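Local coordinates for Serine/threonine-protein kinase-like protein ACR4 (Arabidopsis thaliana, PDB 7A0J), which acts as a plant membrane receptor kinase that, paired with the peptide CLE40, controls formative cell divisions in root meristems, at residues A37-L51 / G60-N73. Numbering follows the deposited sequence.
Sequences AILYGTPGHLQFIGL and GLLMLSHQPYCWGN. With EDO (1,2-ethanediol), chain G.
Pro43 sets its CD over one face of the Trp71 indole, 3.8 Å from the centroid of the six-membered ring and 15° off the normal, while Thr42 CA covers the five-membered ring. At the indole edges lie Ile38 O, 3.2 Å from Trp71 CD1, and the Leu51 methyl CD2, near Trp71 CH2. The Phe48 ring has Trp71 CH2 over one face and Tyr69 CD2 at its edge; its plane is turned 46° from that of the indole six-membered ring, with CZ 3.6 Å from Trp71 CZ3. Tyr69 takes the Leu46 methyl CD1 over one face and Pro43 CG against CE2; at its edge sits O2 of a 1,2-ethanediol, probably a crystallisation additive, hydrogen-bonded to Tyr69 OH. Trp71 CG stands between the backbone N and the carbonyl carbon (chi1 63°), a rotamer that swings the indole into the bend of 37-51. With an alanine in place of Trp71, Pro43 CD and Thr42 CA would probably lose the ring face they cover, and Phe48 CZ its aromatic neighbour.

The contact spans two successive repeats of the seven-repeat beta-propeller ectodomain: helix 36-41 and the turn to Pro43, from the first, pack on the antiparallel sheet 48-53/57-62/68-72 of the second. Phe48 also packs on Val29 and Leu21 of the first repeat. At Gly60 a side chain would collide with Phe48 CD2; at Gly72 it would hit Ile38 CG1 and, at these backbone angles, jam against the preceding carbonyl O, which alone calls for glycine. Ile49 N bonds to Leu61 O (3.0 Å) in the hairpin. Farther along, Met63 N donates to Gln47 O (3.0 Å), and a water bridges that same oxygen to Leu64 N. Beside them, Ile49 CG2 rests on Met63 CG and Ile49 CD1 on Leu61 CD2.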
loop_
_atom_site.group_PDB
_atom_site.type_symbol
_atom_site.label_atom_id
_atom_site.label_comp_id
_atom_site.label_asym_id
_atom_site.label_seq_id
_atom_site.Cartn_x
_atom_site.Cartn_y
_atom_site.Cartn_z
ATOM N N ALA A 37 13.677 14.477 -4.837
ATOM C CA ALA A 37 14.290 13.207 -5.291
ATOM C C ALA A 37 13.224 12.372 -6.008
ATOM O O ALA A 37 13.491 11.911 -7.134
ATOM C CB ALA A 37 14.902 12.461 -4.131
ATOM N N ILE A 38 12.049 12.219 -5.390
ATOM C CA ILE A 38 10.918 11.424 -5.953
ATOM C C ILE A 38 10.320 12.190 -7.141
ATOM O O ILE A 38 10.182 11.583 -8.217
ATOM C CB ILE A 38 9.867 11.094 -4.872
ATOM C CG1 ILE A 38 10.472 10.259 -3.741
ATOM C CG2 ILE A 38 8.655 10.405 -5.485
ATOM C CD1 ILE A 38 9.537 10.027 -2.581
ATOM N N LEU A 39 9.997 13.473 -6.957
ATOM C CA LEU A 39 9.287 14.296 -7.973
ATOM C C LEU A 39 10.082 14.286 -9.285
ATOM O O LEU A 39 9.517 13.873 -10.313
ATOM C CB LEU A 39 9.092 15.721 -7.445
ATOM C CG LEU A 39 8.242 16.634 -8.327
ATOM C CD1 LEU A 39 6.827 16.092 -8.468
ATOM C CD2 LEU A 39 8.217 18.054 -7.778
ATOM N N TYR A 40 11.350 14.700 -9.248
ATOM C CA TYR A 40 12.212 14.854 -10.452
ATOM C C TYR A 40 12.743 13.489 -10.907
ATOM O O TYR A 40 13.156 13.385 -12.073
ATOM C CB TYR A 40 13.328 15.866 -10.183
ATOM C CG TYR A 40 12.823 17.275 -10.010
ATOM C CD1 TYR A 40 12.443 18.033 -11.105
ATOM C CD2 TYR A 40 12.695 17.842 -8.753
ATOM C CE1 TYR A 40 11.962 19.323 -10.958
ATOM C CE2 TYR A 40 12.218 19.132 -8.588
ATOM C CZ TYR A 40 11.849 19.877 -9.694
ATOM O OH TYR A 40 11.379 21.149 -9.539
ATOM N N GLY A 41 12.717 12.481 -10.029
ATOM C CA GLY A 41 13.142 11.102 -10.339
ATOM C C GLY A 41 12.036 10.271 -10.979
ATOM O O GLY A 41 12.334 9.141 -11.409
ATOM N N THR A 42 10.806 10.792 -11.048
ATOM C CA THR A 42 9.625 10.064 -11.587
ATOM C C THR A 42 9.880 9.709 -13.049
ATOM O O THR A 42 10.123 10.593 -13.865
ATOM C CB THR A 42 8.330 10.873 -11.442
ATOM O OG1 THR A 42 8.146 11.191 -10.062
ATOM C CG2 THR A 42 7.119 10.122 -11.954
ATOM N N PRO A 43 9.839 8.409 -13.424
ATOM C CA PRO A 43 9.953 8.013 -14.827
ATOM C C PRO A 43 8.787 8.571 -15.658
ATOM O O PRO A 43 7.649 8.390 -15.259
ATOM C CB PRO A 43 9.907 6.477 -14.801
ATOM C CG PRO A 43 10.203 6.100 -13.363
ATOM C CD PRO A 43 9.685 7.252 -12.529
ATOM N N GLY A 44 9.097 9.232 -16.775
ATOM C CA GLY A 44 8.103 9.846 -17.677
ATOM C C GLY A 44 7.548 8.853 -18.687
ATOM O O GLY A 44 6.470 9.136 -19.251
ATOM N N HIS A 45 8.249 7.734 -18.911
ATOM C CA HIS A 45 7.998 6.788 -20.032
ATOM C C HIS A 45 7.819 5.340 -19.548
ATOM O O HIS A 45 7.216 4.559 -20.309
ATOM C CB HIS A 45 9.121 6.910 -21.070
ATOM C CG HIS A 45 9.334 8.303 -21.563
ATOM N ND1 HIS A 45 8.647 8.819 -22.644
ATOM C CD2 HIS A 45 10.144 9.291 -21.124
ATOM C CE1 HIS A 45 9.028 10.062 -22.855
ATOM N NE2 HIS A 45 9.946 10.378 -21.935
ATOM N N LEU A 46 8.324 4.974 -18.363
ATOM C CA LEU A 46 8.156 3.607 -17.792
ATOM C C LEU A 46 6.697 3.421 -17.363
ATOM O O LEU A 46 6.174 4.301 -16.653
ATOM C CB LEU A 46 9.101 3.398 -16.602
ATOM C CG LEU A 46 10.593 3.306 -16.924
ATOM C CD1 LEU A 46 11.390 2.996 -15.665
ATOM C CD2 LEU A 46 10.868 2.258 -17.991
ATOM N N GLN A 47 6.074 2.316 -17.779
ATOM C CA GLN A 47 4.663 1.978 -17.459
ATOM C C GLN A 47 4.634 1.080 -16.217
ATOM O O GLN A 47 5.553 0.250 -16.059
ATOM C CB GLN A 47 3.989 1.325 -18.665
ATOM C CG GLN A 47 3.826 2.279 -19.841
ATOM C CD GLN A 47 3.494 1.566 -21.126
ATOM O OE1 GLN A 47 2.418 1.738 -21.694
ATOM N NE2 GLN A 47 4.424 0.749 -21.595
ATOM N N PHE A 48 3.623 1.270 -15.366
ATOM C CA PHE A 48 3.430 0.552 -14.080
ATOM C C PHE A 48 1.995 0.024 -14.002
ATOM O O PHE A 48 1.083 0.655 -14.570
ATOM C CB PHE A 48 3.729 1.477 -12.900
ATOM C CG PHE A 48 5.152 1.970 -12.838
ATOM C CD1 PHE A 48 5.531 3.132 -13.493
ATOM C CD2 PHE A 48 6.114 1.269 -12.127
ATOM C CE1 PHE A 48 6.840 3.584 -13.435
ATOM C CE2 PHE A 48 7.423 1.723 -12.068
ATOM C CZ PHE A 48 7.785 2.878 -12.724
ATOM N N ILE A 49 1.808 -1.100 -13.308
ATOM C CA ILE A 49 0.468 -1.710 -13.051
ATOM C C ILE A 49 0.072 -1.481 -11.586
ATOM O O ILE A 49 -1.101 -1.714 -11.261
ATOM C CB ILE A 49 0.438 -3.199 -13.464
ATOM C CG1 ILE A 49 1.553 -4.027 -12.817
ATOM C CG2 ILE A 49 0.465 -3.317 -14.979
ATOM C CD1 ILE A 49 1.605 -5.463 -13.296
ATOM N N GLY A 50 0.995 -0.994 -10.750
ATOM C CA GLY A 50 0.732 -0.691 -9.331
ATOM C C GLY A 50 1.831 0.153 -8.710
ATOM O O GLY A 50 2.965 0.121 -9.227
ATOM N N LEU A 51 1.501 0.882 -7.640
ATOM C CA LEU A 51 2.433 1.778 -6.901
ATOM C C LEU A 51 2.326 1.505 -5.397
ATOM O O LEU A 51 1.238 1.096 -4.937
ATOM C CB LEU A 51 2.084 3.236 -7.212
ATOM C CG LEU A 51 2.218 3.659 -8.676
ATOM C CD1 LEU A 51 1.535 4.999 -8.913
ATOM C CD2 LEU A 51 3.678 3.722 -9.094
ATOM N N GLY A 60 7.044 0.989 -7.804
ATOM C CA GLY A 60 5.983 0.493 -8.696
ATOM C C GLY A 60 6.337 -0.872 -9.254
ATOM O O GLY A 60 7.540 -1.199 -9.300
ATOM N N LEU A 61 5.324 -1.651 -9.633
ATOM C CA LEU A 61 5.491 -2.907 -10.406
ATOM C C LEU A 61 5.481 -2.546 -11.894
ATOM O O LEU A 61 4.431 -2.078 -12.374
ATOM C CB LEU A 61 4.361 -3.876 -10.045
ATOM C CG LEU A 61 4.424 -5.250 -10.713
ATOM C CD1 LEU A 61 5.776 -5.909 -10.486
ATOM C CD2 LEU A 61 3.302 -6.144 -10.207
ATOM N N LEU A 62 6.619 -2.716 -12.577
ATOM C CA LEU A 62 6.788 -2.409 -14.025
ATOM C C LEU A 62 5.853 -3.308 -14.843
ATOM O O LEU A 62 5.800 -4.517 -14.558
ATOM C CB LEU A 62 8.251 -2.621 -14.429
ATOM C CG LEU A 62 9.240 -1.573 -13.920
ATOM C CD1 LEU A 62 10.674 -2.044 -14.108
ATOM C CD2 LEU A 62 9.021 -0.237 -14.615
ATOM N N MET A 63 5.159 -2.727 -15.824
ATOM C CA MET A 63 4.108 -3.403 -16.632
ATOM C C MET A 63 4.737 -4.471 -17.535
ATOM O O MET A 63 4.106 -5.529 -17.708
ATOM C CB MET A 63 3.351 -2.389 -17.494
ATOM C CG MET A 63 2.132 -2.968 -18.184
ATOM S SD MET A 63 1.198 -1.706 -19.076
ATOM C CE MET A 63 2.241 -1.490 -20.518
ATOM N N LEU A 64 5.925 -4.209 -18.090
ATOM C CA LEU A 64 6.575 -5.085 -19.105
ATOM C C LEU A 64 7.422 -6.162 -18.416
ATOM O O LEU A 64 7.179 -7.353 -18.685
ATOM C CB LEU A 64 7.418 -4.223 -20.051
ATOM C CG LEU A 64 6.647 -3.162 -20.838
ATOM C CD1 LEU A 64 7.581 -2.363 -21.734
ATOM C CD2 LEU A 64 5.533 -3.789 -21.663
ATOM N N SER A 65 8.368 -5.764 -17.561
ATOM C CA SER A 65 9.363 -6.666 -16.917
ATOM C C SER A 65 8.769 -7.348 -15.675
ATOM O O SER A 65 9.313 -8.394 -15.271
ATOM C CB SER A 65 10.621 -5.918 -16.572
ATOM O OG SER A 65 10.390 -5.000 -15.515
ATOM N N HIS A 66 7.712 -6.776 -15.088
ATOM C CA HIS A 66 7.027 -7.281 -13.865
ATOM C C HIS A 66 8.014 -7.322 -12.690
ATOM O O HIS A 66 7.895 -8.231 -11.846
ATOM C CB HIS A 66 6.370 -8.646 -14.135
ATOM C CG HIS A 66 5.281 -8.599 -15.156
ATOM N ND1 HIS A 66 5.137 -9.570 -16.128
ATOM C CD2 HIS A 66 4.287 -7.709 -15.360
ATOM C CE1 HIS A 66 4.098 -9.281 -16.885
ATOM N NE2 HIS A 66 3.560 -8.142 -16.435
ATOM N N GLN A 67 8.946 -6.363 -12.637
ATOM C CA GLN A 67 9.949 -6.227 -11.548
ATOM C C GLN A 67 9.635 -4.969 -10.744
ATOM O O GLN A 67 9.112 -3.999 -11.288
ATOM C CB GLN A 67 11.366 -6.180 -12.124
ATOM C CG GLN A 67 11.775 -7.470 -12.820
ATOM C CD GLN A 67 13.244 -7.521 -13.165
ATOM O OE1 GLN A 67 13.883 -6.502 -13.421
ATOM N NE2 GLN A 67 13.791 -8.726 -13.181
ATOM N N PRO A 68 9.936 -4.948 -9.426
ATOM C CA PRO A 68 9.846 -3.716 -8.647
ATOM C C PRO A 68 10.854 -2.680 -9.169
ATOM O O PRO A 68 11.933 -3.065 -9.583
ATOM C CB PRO A 68 10.156 -4.128 -7.199
ATOM C CG PRO A 68 10.803 -5.499 -7.298
ATOM C CD PRO A 68 10.371 -6.097 -8.621
ATOM N N TYR A 69 10.459 -1.404 -9.169
ATOM C CA TYR A 69 11.301 -0.249 -9.574
ATOM C C TYR A 69 10.986 0.935 -8.656
ATOM O O TYR A 69 9.844 1.440 -8.699
ATOM C CB TYR A 69 11.064 0.114 -11.041
ATOM C CG TYR A 69 12.013 1.152 -11.586
ATOM C CD1 TYR A 69 13.244 0.786 -12.108
ATOM C CD2 TYR A 69 11.691 2.500 -11.572
ATOM C CE1 TYR A 69 14.127 1.730 -12.609
ATOM C CE2 TYR A 69 12.561 3.457 -12.071
ATOM C CZ TYR A 69 13.784 3.070 -12.592
ATOM O OH TYR A 69 14.651 3.998 -13.091
ATOM N N CYS A 70 11.966 1.343 -7.845
ATOM C CA CYS A 70 11.844 2.441 -6.851
ATOM C C CYS A 70 12.622 3.670 -7.333
ATOM O O CYS A 70 13.655 3.501 -8.009
ATOM C CB CYS A 70 12.343 2.002 -5.481
ATOM S SG CYS A 70 11.544 0.490 -4.882
ATOM N N TRP A 71 12.126 4.862 -6.996
ATOM C CA TRP A 71 12.821 6.154 -7.232
ATOM C C TRP A 71 12.640 7.060 -6.010
ATOM O O TRP A 71 11.682 6.844 -5.234
ATOM C CB TRP A 71 12.349 6.805 -8.538
ATOM C CG TRP A 71 10.903 7.192 -8.587
ATOM C CD1 TRP A 71 10.386 8.437 -8.380
ATOM C CD2 TRP A 71 9.789 6.350 -8.928
ATOM N NE1 TRP A 71 9.029 8.425 -8.547
ATOM C CE2 TRP A 71 8.632 7.158 -8.881
ATOM C CE3 TRP A 71 9.650 4.994 -9.253
ATOM C CZ2 TRP A 71 7.359 6.653 -9.144
ATOM C CZ3 TRP A 71 8.392 4.498 -9.518
ATOM C CH2 TRP A 71 7.264 5.317 -9.461
ATOM N N GLY A 72 13.552 8.020 -5.850
ATOM C CA GLY A 72 13.717 8.833 -4.633
ATOM C C GLY A 72 15.123 8.687 -4.085
ATOM O O GLY A 72 16.053 8.479 -4.889
ATOM N N ASN A 73 15.276 8.783 -2.765
ATOM C CA ASN A 73 16.592 8.720 -2.081
ATOM C C ASN A 73 16.367 8.246 -0.642
ATOM O O ASN A 73 15.834 9.031 0.166
ATOM C CB ASN A 73 17.319 10.065 -2.161
ATOM C CG ASN A 73 18.802 9.959 -1.873
ATOM O OD1 ASN A 73 19.266 8.955 -1.336
ATOM N ND2 ASN A 73 19.553 10.989 -2.227
HETATM C C1 EDO G . 14.564 7.122 -15.191
HETATM O O1 EDO G . 14.401 5.847 -15.776
HETATM C C2 EDO G . 13.693 7.338 -14.010
HETATM O O2 EDO G . 13.938 6.435 -12.949
HETATM O O HOH W 1 7.141 -1.147 -17.984
#